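Local atomic coordinates of erythrocyte binding antigen 140 (Plasmodium falciparum, PDB entry 4GF2), a protein that probably binds a receptor on the host red cell surface as an adhesin of erythrocyte invasion, this piece holding its two Duffy binding domains. Residues D38-L43 with N177-E182; T69-L74 with N152-N157; W142-K147 with P170-Q175; D200-N205 with L217-Y222. The protein carries 3 engineered substitutions. All blocks are in the same frame, centred on the assembly; numbering follows the deposited sequence.

Contacts 1 to 3 join helices or loops of the first Duffy binding domain, and their chemistry follows their depth. Contacts 1 and 2 are buried: a two-pronged salt bridge in 38-43 with 177-182, and bond-free packing of Ala71 against Met154 in 69-74 with 152-157. They touch where Leu43 meets Glu70. Contact 3 shares helix 132-155 with contact 2 but lies nearer the surface, where waters and charges mix; it meets contact 1 through the salt bridge of Lys181 with Glu173. Contact 4, partly buried, joins helix 175-202, shared with contact 1 about 30 Å away between centres, to helix 213-242; two cysteines, each in a disulfide with a residue elsewhere, pack there without any polar bond between the segments.

Contact 1: residues D38-L43 with N177-E182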
loop_
_atom_site.group_PDB
_atom_site.type_symbol
_atom_site.label_atom_id
_atom_site.label_comp_id
_atom_site.label_asym_id
_atom_site.label_seq_id
_atom_site.Cartn_x
_atom_site.Cartn_y
_atom_site.Cartn_z
ATOM N N ASP A 38 10.038 10.626 -26.012
ATOM C CA ASP A 38 11.488 10.738 -26.043
ATOM C C ASP A 38 11.984 10.670 -27.490
ATOM O O ASP A 38 13.012 11.254 -27.838
ATOM C CB ASP A 38 12.122 9.632 -25.201
ATOM C CG ASP A 38 13.500 10.004 -24.695
ATOM O OD1 ASP A 38 13.771 11.213 -24.554
ATOM O OD2 ASP A 38 14.310 9.089 -24.431
ATOM N N ARG A 39 11.242 9.964 -28.336
ATOM C CA ARG A 39 11.604 9.872 -29.743
ATOM C C ARG A 39 11.678 11.267 -30.356
ATOM O O ARG A 39 12.570 11.556 -31.151
ATOM C CB ARG A 39 10.603 9.012 -30.514
ATOM C CG ARG A 39 10.926 8.898 -32.007
ATOM C CD ARG A 39 9.736 8.407 -32.815
ATOM N NE ARG A 39 8.512 9.110 -32.447
ATOM C CZ ARG A 39 8.218 10.357 -32.799
ATOM N NH1 ARG A 39 9.056 11.068 -33.541
ATOM N NH2 ARG A 39 7.076 10.895 -32.401
ATOM N N LYS A 40 10.738 12.129 -29.980
ATOM C CA LYS A 40 10.713 13.504 -30.469
ATOM C C LYS A 40 11.834 14.330 -29.839
ATOM O O LYS A 40 12.469 15.142 -30.506
ATOM C CB LYS A 40 9.359 14.153 -30.175
ATOM C CG LYS A 40 9.289 15.636 -30.522
ATOM C CD LYS A 40 9.543 15.864 -32.008
ATOM C CE LYS A 40 9.233 17.298 -32.427
ATOM N NZ LYS A 40 10.164 18.287 -31.818
ATOM N N ILE A 41 12.072 14.121 -28.553
ATOM C CA ILE A 41 13.145 14.822 -27.857
ATOM C C ILE A 41 14.490 14.589 -28.544
ATOM O O ILE A 41 15.318 15.496 -28.621
ATOM C CB ILE A 41 13.221 14.393 -26.378
ATOM C CG1 ILE A 41 12.016 14.945 -25.617
ATOM C CG2 ILE A 41 14.509 14.890 -25.724
ATOM C CD1 ILE A 41 11.857 14.374 -24.240
ATOM N N GLN A 42 14.693 13.379 -29.059
ATOM C CA GLN A 42 15.976 13.012 -29.653
ATOM C C GLN A 42 15.977 13.070 -31.177
ATOM O O GLN A 42 16.929 12.619 -31.818
ATOM C CB GLN A 42 16.388 11.615 -29.198
ATOM C CG GLN A 42 16.685 11.521 -27.711
ATOM C CD GLN A 42 17.558 10.332 -27.372
ATOM O OE1 GLN A 42 17.119 9.183 -27.435
ATOM N NE2 GLN A 42 18.805 10.601 -27.017
ATOM N N LEU A 43 14.916 13.621 -31.755
ATOM C CA LEU A 43 14.839 13.784 -33.200
ATOM C C LEU A 43 16.137 14.395 -33.714
ATOM O O LEU A 43 16.659 15.340 -33.127
ATOM C CB LEU A 43 13.656 14.678 -33.569
ATOM C CG LEU A 43 13.300 14.726 -35.058
ATOM C CD1 LEU A 43 12.682 13.406 -35.521
ATOM C CD2 LEU A 43 12.366 15.897 -35.355
ATOM N N ASN A 177 -2.908 14.190 -32.891
ATOM C CA ASN A 177 -3.563 12.968 -33.333
ATOM C C ASN A 177 -2.527 11.853 -33.453
ATOM O O ASN A 177 -2.723 10.745 -32.949
ATOM C CB ASN A 177 -4.280 13.185 -34.669
ATOM C CG ASN A 177 -5.380 14.241 -34.584
ATOM O OD1 ASN A 177 -5.281 15.206 -33.821
ATOM N ND2 ASN A 177 -6.436 14.058 -35.371
ATOM N N LEU A 178 -1.411 12.164 -34.105
ATOM C CA LEU A 178 -0.334 11.199 -34.286
ATOM C C LEU A 178 0.280 10.791 -32.950
ATOM O O LEU A 178 0.601 9.623 -32.749
ATOM C CB LEU A 178 0.747 11.767 -35.209
ATOM C CG LEU A 178 0.304 12.053 -36.645
ATOM C CD1 LEU A 178 1.412 12.728 -37.446
ATOM C CD2 LEU A 178 -0.143 10.774 -37.328
ATOM N N TRP A 179 0.434 11.743 -32.033
ATOM C CA TRP A 179 1.034 11.439 -30.734
ATOM C C TRP A 179 0.130 10.534 -29.906
ATOM O O TRP A 179 0.594 9.568 -29.304
ATOM C CB TRP A 179 1.355 12.713 -29.957
ATOM C CG TRP A 179 2.630 13.365 -30.385
ATOM C CD1 TRP A 179 3.335 13.118 -31.530
ATOM C CD2 TRP A 179 3.365 14.366 -29.671
ATOM N NE1 TRP A 179 4.456 13.913 -31.575
ATOM C CE2 TRP A 179 4.499 14.686 -30.445
ATOM C CE3 TRP A 179 3.171 15.029 -28.455
ATOM C CZ2 TRP A 179 5.433 15.636 -30.043
ATOM C CZ3 TRP A 179 4.100 15.974 -28.060
ATOM C CH2 TRP A 179 5.215 16.270 -28.849
ATOM N N ILE A 180 -1.162 10.839 -29.885
ATOM C CA ILE A 180 -2.115 10.008 -29.160
ATOM C C ILE A 180 -2.051 8.565 -29.671
ATOM O O ILE A 180 -1.986 7.621 -28.884
ATOM C CB ILE A 180 -3.548 10.567 -29.276
ATOM C CG1 ILE A 180 -3.705 11.785 -28.357
ATOM C CG2 ILE A 180 -4.573 9.511 -28.900
ATOM C CD1 ILE A 180 -5.083 12.419 -28.384
ATOM N N LYS A 181 -2.049 8.402 -30.989
ATOM C CA LYS A 181 -1.979 7.080 -31.598
ATOM C C LYS A 181 -0.708 6.349 -31.183
ATOM O O LYS A 181 -0.748 5.171 -30.820
ATOM C CB LYS A 181 -2.021 7.193 -33.124
ATOM C CG LYS A 181 -3.412 7.373 -33.717
ATOM C CD LYS A 181 -3.329 8.110 -35.043
ATOM C CE LYS A 181 -4.386 7.658 -36.017
ATOM N NZ LYS A 181 -4.232 8.366 -37.318
ATOM N N GLU A 182 0.421 7.048 -31.259
ATOM C CA GLU A 182 1.706 6.464 -30.903
ATOM C C GLU A 182 1.692 6.069 -29.433
ATOM O O GLU A 182 2.060 4.951 -29.077
ATOM C CB GLU A 182 2.853 7.449 -31.174
ATOM C CG GLU A 182 4.241 6.891 -30.830
ATOM C CD GLU A 182 5.363 7.898 -31.023
ATOM O OE1 GLU A 182 5.072 9.082 -31.294
ATOM O OE2 GLU A 182 6.544 7.501 -30.903
#
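With CG turned anti to the backbone N (chi1 179°) and the chain bent at chi3, Arg39 presents the NE side of its guanidinium to Glu182, whose fully extended chain brings both carboxylate oxygens up to that edge. The grip is side-on and two-pronged: NE of Arg39 donates to OE2 of Glu182 at 3.0 Å in a nearly straight bond, and NH2 of Arg39 reaches OE1 of Glu182 at 2.9 Å, which accepts through its syn lone pair. Both oxygens lie close to the guanidinium plane, yet the two flat groups are turned 30° against each other, so OE2 is met somewhat out of its own carboxylate plane. Beside this pair, the bent chain of Lys40 lays its CG 3.9 Å from CZ2 of the Trp179 indole, an oblique apolar touch, before its amine leads off to Asp107 and Asp105. Asp96 on helix 83-101 serves both halves of the contact, forming a salt bridge with NH2 of Arg39 and accepting from NE1 of Trp179. Arg39 NH2 therefore has two carboxylate partners, which would be expected to favour its charged form although the residue is buried. The whole is a buried salt-bridge network within the Duffy binding domain, tying the short helix 38-41 that follows the two-stranded antiparallel sheet to the long helix 175-202.

Contact 2: residues T69-L74 with N152-N157; sequences TEAKLL and NHMIVN
Close helix-to-helix packing inside the Duffy binding domain is the theme here: helix 56-78 meets the C-terminal part of helix 132-155 where a small residue lets the backbones approach. The CA atoms of Ala71 and Met154 are 6.2 Å apart, and the methyl of Ala71 points toward the other helix, its CB lying 3.1 Å from the carbonyl O of Met154. No hydrogen bond joins the two segments, though Asn68, just before the first, bonds O of His153 and OD1 of Asn157. Met154 runs its side chain alongside Glu70, the two pointing the same way; with every torsion near 180° the thioether is stretched to its full length. Its base stays near Ala71, with CG 4.3 Å from CB of Ala71, while helix 83-101 contributes Phe94 to the surroundings of the same side chain. The carboxylate of Glu70 turns off to the backbone N of Cys44, the hydroxyl of Ser93 and the amine of Lys17. Across the contact the terminal CE of Met154 rests 4.0 Å from CG of Glu70, on the aliphatic part of that glutamate.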
loop_
_atom_site.group_PDB
_atom_site.type_symbol
_atom_site.label_atom_id
_atom_site.label_comp_id
_atom_site.label_asym_id
_atom_site.label_seq_id
_atom_site.Cartn_x
_atom_site.Cartn_y
_atom_site.Cartn_z
ATOM N N THR A 69 19.676 10.423 -41.390
ATOM C CA THR A 69 20.426 10.079 -40.190
ATOM C C THR A 69 19.467 9.579 -39.117
ATOM O O THR A 69 19.739 8.585 -38.440
ATOM C CB THR A 69 21.236 11.273 -39.648
ATOM O OG1 THR A 69 22.177 11.708 -40.637
ATOM C CG2 THR A 69 21.996 10.877 -38.394
ATOM N N GLU A 70 18.338 10.265 -38.977
ATOM C CA GLU A 70 17.308 9.857 -38.030
ATOM C C GLU A 70 16.935 8.392 -38.250
ATOM O O GLU A 70 16.773 7.636 -37.295
ATOM C CB GLU A 70 16.075 10.754 -38.169
ATOM C CG GLU A 70 14.864 10.294 -37.363
ATOM C CD GLU A 70 15.040 10.465 -35.866
ATOM O OE1 GLU A 70 16.038 11.094 -35.440
ATOM O OE2 GLU A 70 14.171 9.970 -35.115
ATOM N N ALA A 71 16.818 7.993 -39.514
ATOM C CA ALA A 71 16.499 6.607 -39.861
ATOM C C ALA A 71 17.560 5.612 -39.365
ATOM O O ALA A 71 17.228 4.631 -38.698
ATOM C CB ALA A 71 16.317 6.475 -41.359
ATOM N N LYS A 72 18.827 5.860 -39.690
ATOM C CA LYS A 72 19.917 5.006 -39.217
ATOM C C LYS A 72 19.851 4.829 -37.708
ATOM O O LYS A 72 19.915 3.711 -37.192
ATOM C CB LYS A 72 21.284 5.604 -39.557
ATOM C CG LYS A 72 21.673 5.559 -41.017
ATOM C CD LYS A 72 23.132 5.949 -41.186
ATOM C CE LYS A 72 23.512 6.121 -42.647
ATOM N NZ LYS A 72 24.959 6.458 -42.788
ATOM N N LEU A 73 19.742 5.949 -37.001
ATOM C CA LEU A 73 19.783 5.929 -35.550
ATOM C C LEU A 73 18.571 5.189 -34.992
ATOM O O LEU A 73 18.675 4.482 -33.994
ATOM C CB LEU A 73 19.877 7.355 -35.002
ATOM C CG LEU A 73 21.203 8.057 -35.316
ATOM C CD1 LEU A 73 21.173 9.519 -34.898
ATOM C CD2 LEU A 73 22.363 7.348 -34.637
ATOM N N LEU A 74 17.430 5.334 -35.655
ATOM C CA LEU A 74 16.234 4.596 -35.271
ATOM C C LEU A 74 16.434 3.108 -35.509
ATOM O O LEU A 74 15.966 2.274 -34.732
ATOM C CB LEU A 74 15.017 5.081 -36.059
ATOM C CG LEU A 74 14.411 6.419 -35.634
ATOM C CD1 LEU A 74 13.263 6.782 -36.558
ATOM C CD2 LEU A 74 13.946 6.378 -34.181
ATOM N N ASN A 152 11.398 9.692 -49.262
ATOM C CA ASN A 152 12.125 8.698 -50.034
ATOM C C ASN A 152 13.569 8.547 -49.577
ATOM O O ASN A 152 14.073 7.430 -49.462
ATOM C CB ASN A 152 12.080 9.044 -51.520
ATOM C CG ASN A 152 10.740 8.727 -52.145
ATOM O OD1 ASN A 152 9.994 7.889 -51.639
ATOM N ND2 ASN A 152 10.428 9.388 -53.253
ATOM N N HIS A 153 14.231 9.668 -49.310
ATOM C CA HIS A 153 15.634 9.637 -48.923
ATOM C C HIS A 153 15.784 9.184 -47.478
ATOM O O HIS A 153 16.791 8.573 -47.101
ATOM C CB HIS A 153 16.275 11.009 -49.114
ATOM C CG HIS A 153 17.721 11.050 -48.740
ATOM N ND1 HIS A 153 18.700 10.423 -49.480
ATOM C CD2 HIS A 153 18.356 11.638 -47.697
ATOM C CE1 HIS A 153 19.876 10.625 -48.912
ATOM N NE2 HIS A 153 19.695 11.360 -47.830
ATOM N N MET A 154 14.773 9.477 -46.669
ATOM C CA MET A 154 14.782 9.067 -45.268
ATOM C C MET A 154 14.814 7.547 -45.140
ATOM O O MET A 154 15.474 7.006 -44.257
ATOM C CB MET A 154 13.554 9.614 -44.533
ATOM C CG MET A 154 13.482 9.172 -43.083
ATOM S SD MET A 154 12.133 9.917 -42.149
ATOM C CE MET A 154 12.578 9.382 -40.502
ATOM N N ILE A 155 14.103 6.855 -46.021
ATOM C CA ILE A 155 13.985 5.408 -45.895
ATOM C C ILE A 155 14.811 4.651 -46.931
ATOM O O ILE A 155 14.766 3.423 -46.975
ATOM C CB ILE A 155 12.518 4.952 -46.015
ATOM C CG1 ILE A 155 11.981 5.232 -47.419
ATOM C CG2 ILE A 155 11.666 5.640 -44.961
ATOM C CD1 ILE A 155 10.602 4.676 -47.662
ATOM N N VAL A 156 15.575 5.375 -47.747
ATOM C CA VAL A 156 16.252 4.763 -48.891
ATOM C C VAL A 156 17.149 3.584 -48.500
ATOM O O VAL A 156 17.273 2.623 -49.252
ATOM C CB VAL A 156 17.094 5.788 -49.677
ATOM C CG1 VAL A 156 18.279 6.254 -48.851
ATOM C CG2 VAL A 156 17.562 5.185 -50.994
ATOM N N ASN A 157 17.770 3.655 -47.329
ATOM C CA ASN A 157 18.667 2.592 -46.884
ATOM C C ASN A 157 17.971 1.525 -46.036
ATOM O O ASN A 157 18.613 0.575 -45.589
ATOM C CB ASN A 157 19.840 3.180 -46.090
ATOM C CG ASN A 157 20.671 4.150 -46.904
ATOM O OD1 ASN A 157 20.874 5.296 -46.503
ATOM N ND2 ASN A 157 21.156 3.697 -48.053
#

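Contact 3: residues W142-K147 with P170-Q175; sequences WWEKNK and PAEEPQ
Lys147 crosses Glu172, of the loop leading to helix 175-202, at about a right angle, and its NZ bonds OE2 of Glu172 at 2.8 Å, arriving from well above the carboxylate plane. The lysine CG sits between the backbone N and the carbonyl carbon (chi1 64°), and beyond it the chain is straight, which carries the amine out to the glutamate. Nearer its root, CB of Lys147 lies over one face of the Trp143 indole, offset toward the rim. The same NZ lies 2.8 Å from OE2 of Glu144, one turn back on its own helix, and meets that oxygen on the syn side. One ammonium thus joins two carboxylates whose planes stand 82° apart and whose OE2 atoms, in Glu144 and Glu172, are separated by 4.1 Å. Water adds further links. One molecule accepts from NE1 of Trp143 at the indole edge and donates to OE2 of Glu172, 2.9 Å away, while a second donates to OE2 of Glu172. That oxygen consequently collects the lysine and two waters, and OE1 of Glu172 has a bound glycerol as a further partner. Sharing of Lys147 probably offsets the mutual repulsion of the two glutamates, so that a solvent-facing loop is held to helix 132-155 by a hydrated ionic network.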
loop_
_atom_site.group_PDB
_atom_site.type_symbol
_atom_site.label_atom_id
_atom_site.label_comp_id
_atom_site.label_asym_id
_atom_site.label_seq_id
_atom_site.Cartn_x
_atom_site.Cartn_y
_atom_site.Cartn_z
ATOM N N TRP A 142 6.814 24.928 -48.920
ATOM C CA TRP A 142 8.121 24.322 -49.125
ATOM C C TRP A 142 8.061 22.831 -48.811
ATOM O O TRP A 142 8.555 22.001 -49.574
ATOM C CB TRP A 142 9.174 25.006 -48.252
ATOM C CG TRP A 142 10.555 24.481 -48.479
ATOM C CD1 TRP A 142 11.500 25.001 -49.311
ATOM C CD2 TRP A 142 11.146 23.326 -47.869
ATOM N NE1 TRP A 142 12.646 24.245 -49.256
ATOM C CE2 TRP A 142 12.455 23.210 -48.380
ATOM C CE3 TRP A 142 10.696 22.378 -46.947
ATOM C CZ2 TRP A 142 13.315 22.183 -47.997
ATOM C CZ3 TRP A 142 11.551 21.361 -46.569
ATOM C CH2 TRP A 142 12.846 21.271 -47.093
ATOM N N TRP A 143 7.446 22.487 -47.687
ATOM C CA TRP A 143 7.298 21.088 -47.328
ATOM C C TRP A 143 6.541 20.350 -48.427
ATOM O O TRP A 143 6.923 19.249 -48.824
ATOM C CB TRP A 143 6.578 20.934 -45.988
ATOM C CG TRP A 143 6.551 19.519 -45.526
ATOM C CD1 TRP A 143 5.518 18.637 -45.642
ATOM C CD2 TRP A 143 7.618 18.808 -44.894
ATOM N NE1 TRP A 143 5.874 17.420 -45.112
ATOM C CE2 TRP A 143 7.162 17.500 -44.648
ATOM C CE3 TRP A 143 8.918 19.151 -44.510
ATOM C CZ2 TRP A 143 7.954 16.537 -44.036
ATOM C CZ3 TRP A 143 9.704 18.192 -43.900
ATOM C CH2 TRP A 143 9.220 16.900 -43.670
ATOM N N GLU A 144 5.474 20.966 -48.925
ATOM C CA GLU A 144 4.661 20.357 -49.970
ATOM C C GLU A 144 5.530 19.883 -51.129
ATOM O O GLU A 144 5.369 18.768 -51.625
ATOM C CB GLU A 144 3.617 21.352 -50.486
ATOM C CG GLU A 144 2.180 20.986 -50.152
ATOM C CD GLU A 144 1.731 19.697 -50.815
ATOM O OE1 GLU A 144 1.662 19.656 -52.061
ATOM O OE2 GLU A 144 1.445 18.723 -50.085
ATOM N N LYS A 145 6.460 20.732 -51.549
ATOM C CA LYS A 145 7.257 20.460 -52.737
ATOM C C LYS A 145 8.426 19.509 -52.479
ATOM O O LYS A 145 8.924 18.868 -53.403
ATOM C CB LYS A 145 7.764 21.775 -53.332
ATOM C CG LYS A 145 6.660 22.575 -54.014
ATOM C CD LYS A 145 6.836 24.073 -53.848
ATOM C CE LYS A 145 5.647 24.825 -54.434
ATOM N NZ LYS A 145 5.734 26.297 -54.234
ATOM N N ASN A 146 8.849 19.402 -51.224
ATOM C CA ASN A 146 10.045 18.637 -50.899
ATOM C C ASN A 146 9.782 17.345 -50.133
ATOM O O ASN A 146 10.675 16.510 -50.007
ATOM C CB ASN A 146 11.018 19.513 -50.109
ATOM C CG ASN A 146 11.633 20.603 -50.957
ATOM O OD1 ASN A 146 12.617 20.374 -51.655
ATOM N ND2 ASN A 146 11.050 21.795 -50.909
ATOM N N LYS A 147 8.562 17.177 -49.635
ATOM C CA LYS A 147 8.250 16.063 -48.746
ATOM C C LYS A 147 8.499 14.705 -49.393
ATOM O O LYS A 147 9.092 13.821 -48.776
ATOM C CB LYS A 147 6.801 16.145 -48.257
ATOM C CG LYS A 147 5.754 16.002 -49.343
ATOM C CD LYS A 147 4.360 16.170 -48.768
ATOM C CE LYS A 147 3.295 16.095 -49.841
ATOM N NZ LYS A 147 1.932 16.068 -49.249
ATOM N N PRO A 170 3.709 8.758 -45.073
ATOM C CA PRO A 170 2.620 8.879 -44.098
ATOM C C PRO A 170 1.634 9.982 -44.456
ATOM O O PRO A 170 2.042 11.051 -44.909
ATOM C CB PRO A 170 3.350 9.235 -42.795
ATOM C CG PRO A 170 4.763 8.840 -43.012
ATOM C CD PRO A 170 5.019 9.034 -44.463
ATOM N N ALA A 171 0.346 9.722 -44.261
ATOM C CA ALA A 171 -0.665 10.752 -44.450
ATOM C C ALA A 171 -0.413 11.875 -43.453
ATOM O O ALA A 171 0.114 11.648 -42.364
ATOM C CB ALA A 171 -2.064 10.178 -44.264
ATOM N N GLU A 172 -0.788 13.086 -43.841
ATOM C CA GLU A 172 -0.607 14.260 -43.000
ATOM C C GLU A 172 -1.747 14.387 -41.998
ATOM O O GLU A 172 -2.917 14.347 -42.370
ATOM C CB GLU A 172 -0.519 15.511 -43.876
ATOM C CG GLU A 172 0.699 15.508 -44.788
ATOM C CD GLU A 172 0.682 16.621 -45.810
ATOM O OE1 GLU A 172 -0.334 17.341 -45.893
ATOM O OE2 GLU A 172 1.689 16.775 -46.534
ATOM N N GLU A 173 -1.394 14.527 -40.725
ATOM C CA GLU A 173 -2.368 14.683 -39.652
ATOM C C GLU A 173 -1.801 15.609 -38.583
ATOM O O GLU A 173 -0.585 15.729 -38.445
ATOM C CB GLU A 173 -2.677 13.337 -38.997
ATOM C CG GLU A 173 -3.055 12.214 -39.935
ATOM C CD GLU A 173 -3.433 10.952 -39.176
ATOM O OE1 GLU A 173 -3.022 9.848 -39.586
ATOM O OE2 GLU A 173 -4.145 11.067 -38.156
ATOM N N PRO A 174 -2.680 16.257 -37.808
ATOM C CA PRO A 174 -2.212 17.064 -36.680
ATOM C C PRO A 174 -1.299 16.264 -35.757
ATOM O O PRO A 174 -1.502 15.061 -35.589
ATOM C CB PRO A 174 -3.510 17.434 -35.961
ATOM C CG PRO A 174 -4.537 17.434 -37.040
ATOM C CD PRO A 174 -4.143 16.329 -37.970
ATOM N N GLN A 175 -0.312 16.927 -35.164
ATOM C CA GLN A 175 0.664 16.243 -34.330
ATOM C C GLN A 175 -0.003 15.486 -33.187
ATOM O O GLN A 175 0.363 14.348 -32.886
ATOM C CB GLN A 175 1.679 17.233 -33.755
ATOM C CG GLN A 175 2.703 16.566 -32.852
ATOM C CD GLN A 175 3.733 17.531 -32.317
ATOM O OE1 GLN A 175 3.416 18.417 -31.530
ATOM N NE2 GLN A 175 4.981 17.360 -32.740
HETATM O O HOH W 1 3.914 15.232 -45.499
HETATM O O HOH W 2 1.753 19.214 -47.611
#

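Contact 4: residues D200-N205 with L217-Y222; sequences DKCVEN and LPCSSY
Cys202 and Cys219 place their SG atoms 3.8 Å apart, an approach that is packing and not a bond. Both side chains adopt the same first torsion, SG anti to the carbonyl carbon (chi1 -53° and -71°), yet each sulfur is committed elsewhere: Cys202 forms a disulfide with Cys215, and Cys219 with Cys279. Two separate disulfides thus lie against one another at the end of helix 175-202 and within the early turns of helix 213-242. One residue earlier in each segment, Lys201 crosses Pro218 at about a right angle. The lysine starts out toward the ring, and its CB and CG each lie 4.1 Å from CG of Pro218; bends at chi2 and chi4 then lead the ammonium away, so the proline meets only the aliphatic root. Pro218 also touches Ile198 on helix 175-202. After Cys202 the chain leaves the helix at Val203, whose phi is positive (59°), and folds into a type II' turn closed by the bond from N of Asn205 to O of Cys202, 2.8 Å long. No hydrogen bond or salt bridge crosses between the segments, which implies that the two helices are held here by apolar contact beside covalent cross-links, with the charge of Lys201 kept off the interface.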
loop_
_atom_site.group_PDB
_atom_site.type_symbol
_atom_site.label_atom_id
_atom_site.label_comp_id
_atom_site.label_asym_id
_atom_site.label_seq_id
_atom_site.Cartn_x
_atom_site.Cartn_y
_atom_site.Cartn_z
ATOM N N ASP A 200 3.537 -14.837 -14.990
ATOM C CA ASP A 200 4.712 -15.672 -14.796
ATOM C C ASP A 200 5.026 -15.886 -13.318
ATOM O O ASP A 200 5.248 -17.017 -12.881
ATOM C CB ASP A 200 5.918 -15.032 -15.488
ATOM C CG ASP A 200 7.162 -15.891 -15.399
ATOM O OD1 ASP A 200 7.082 -17.088 -15.743
ATOM O OD2 ASP A 200 8.214 -15.370 -14.972
ATOM N N LYS A 201 5.037 -14.800 -12.551
ATOM C CA LYS A 201 5.468 -14.850 -11.158
ATOM C C LYS A 201 4.333 -15.168 -10.188
ATOM O O LYS A 201 4.563 -15.724 -9.113
ATOM C CB LYS A 201 6.122 -13.523 -10.761
ATOM C CG LYS A 201 7.304 -13.131 -11.636
ATOM C CD LYS A 201 8.239 -14.312 -11.865
ATOM C CE LYS A 201 9.475 -13.909 -12.655
ATOM N NZ LYS A 201 10.449 -13.154 -11.823
ATOM N N CYS A 202 3.110 -14.809 -10.561
ATOM C CA CYS A 202 1.967 -15.001 -9.678
ATOM C C CYS A 202 1.228 -16.287 -10.023
ATOM O O CYS A 202 0.471 -16.814 -9.206
ATOM C CB CYS A 202 1.016 -13.804 -9.769
ATOM S SG CYS A 202 1.815 -12.203 -9.484
ATOM N N VAL A 203 1.456 -16.790 -11.233
ATOM C CA VAL A 203 0.814 -18.017 -11.685
ATOM C C VAL A 203 -0.703 -17.833 -11.644
ATOM O O VAL A 203 -1.252 -17.078 -12.444
ATOM C CB VAL A 203 1.252 -19.219 -10.827
ATOM C CG1 VAL A 203 0.765 -20.522 -11.443
ATOM C CG2 VAL A 203 2.764 -19.235 -10.685
ATOM N N GLU A 204 -1.376 -18.508 -10.715
ATOM C CA GLU A 204 -2.817 -18.341 -10.536
ATOM C C GLU A 204 -3.130 -17.757 -9.161
ATOM O O GLU A 204 -4.292 -17.556 -8.809
ATOM C CB GLU A 204 -3.541 -19.679 -10.707
ATOM C CG GLU A 204 -3.406 -20.281 -12.098
ATOM C CD GLU A 204 -4.350 -21.447 -12.333
ATOM O OE1 GLU A 204 -4.338 -22.405 -11.532
ATOM O OE2 GLU A 204 -5.105 -21.403 -13.324
ATOM N N ASN A 205 -2.088 -17.488 -8.384
ATOM C CA ASN A 205 -2.258 -16.915 -7.056
ATOM C C ASN A 205 -3.138 -17.791 -6.169
ATOM O O ASN A 205 -3.890 -17.290 -5.332
ATOM C CB ASN A 205 -2.859 -15.511 -7.162
ATOM C CG ASN A 205 -2.742 -14.728 -5.870
ATOM O OD1 ASN A 205 -1.814 -14.932 -5.089
ATOM N ND2 ASN A 205 -3.690 -13.831 -5.635
ATOM N N LEU A 217 6.126 -7.624 -6.652
ATOM C CA LEU A 217 6.938 -6.658 -7.387
ATOM C C LEU A 217 6.378 -6.370 -8.784
ATOM O O LEU A 217 6.145 -5.213 -9.129
ATOM C CB LEU A 217 8.394 -7.119 -7.470
ATOM C CG LEU A 217 9.157 -7.144 -6.139
ATOM C CD1 LEU A 217 10.617 -7.495 -6.378
ATOM C CD2 LEU A 217 9.038 -5.821 -5.390
ATOM N N PRO A 218 6.173 -7.412 -9.602
ATOM C CA PRO A 218 5.553 -7.122 -10.901
ATOM C C PRO A 218 4.160 -6.502 -10.747
ATOM O O PRO A 218 3.784 -5.639 -11.538
ATOM C CB PRO A 218 5.487 -8.497 -11.588
ATOM C CG PRO A 218 5.707 -9.500 -10.507
ATOM C CD PRO A 218 6.556 -8.827 -9.473
ATOM N N CYS A 219 3.407 -6.925 -9.737
ATOM C CA CYS A 219 2.101 -6.328 -9.471
ATOM C C CYS A 219 2.261 -4.842 -9.192
ATOM O O CYS A 219 1.502 -4.015 -9.697
ATOM C CB CYS A 219 1.421 -7.003 -8.277
ATOM S SG CYS A 219 0.849 -8.679 -8.605
ATOM N N SER A 220 3.259 -4.514 -8.381
ATOM C CA SER A 220 3.525 -3.136 -7.996
ATOM C C SER A 220 3.995 -2.317 -9.190
ATOM O O SER A 220 3.578 -1.174 -9.372
ATOM C CB SER A 220 4.576 -3.097 -6.890
ATOM O OG SER A 220 4.989 -1.768 -6.635
ATOM N N SER A 221 4.871 -2.904 -9.997
ATOM C CA SER A 221 5.368 -2.234 -11.192
ATOM C C SER A 221 4.206 -1.917 -12.121
ATOM O O SER A 221 4.121 -0.822 -12.672
ATOM C CB SER A 221 6.394 -3.110 -11.916
ATOM O OG SER A 221 7.559 -3.289 -11.128
ATOM N N TYR A 222 3.309 -2.882 -12.287
ATOM C CA TYR A 222 2.156 -2.717 -13.164
ATOM C C TYR A 222 1.255 -1.586 -12.677
ATOM O O TYR A 222 0.776 -0.775 -13.469
ATOM C CB TYR A 222 1.364 -4.020 -13.248
ATOM C CG TYR A 222 0.175 -3.955 -14.178
ATOM C CD1 TYR A 222 0.311 -4.227 -15.533
ATOM C CD2 TYR A 222 -1.085 -3.622 -13.701
ATOM C CE1 TYR A 222 -0.774 -4.169 -16.386
ATOM C CE2 TYR A 222 -2.175 -3.562 -14.547
ATOM C CZ TYR A 222 -2.014 -3.838 -15.887
ATOM O OH TYR A 222 -3.098 -3.775 -16.727
#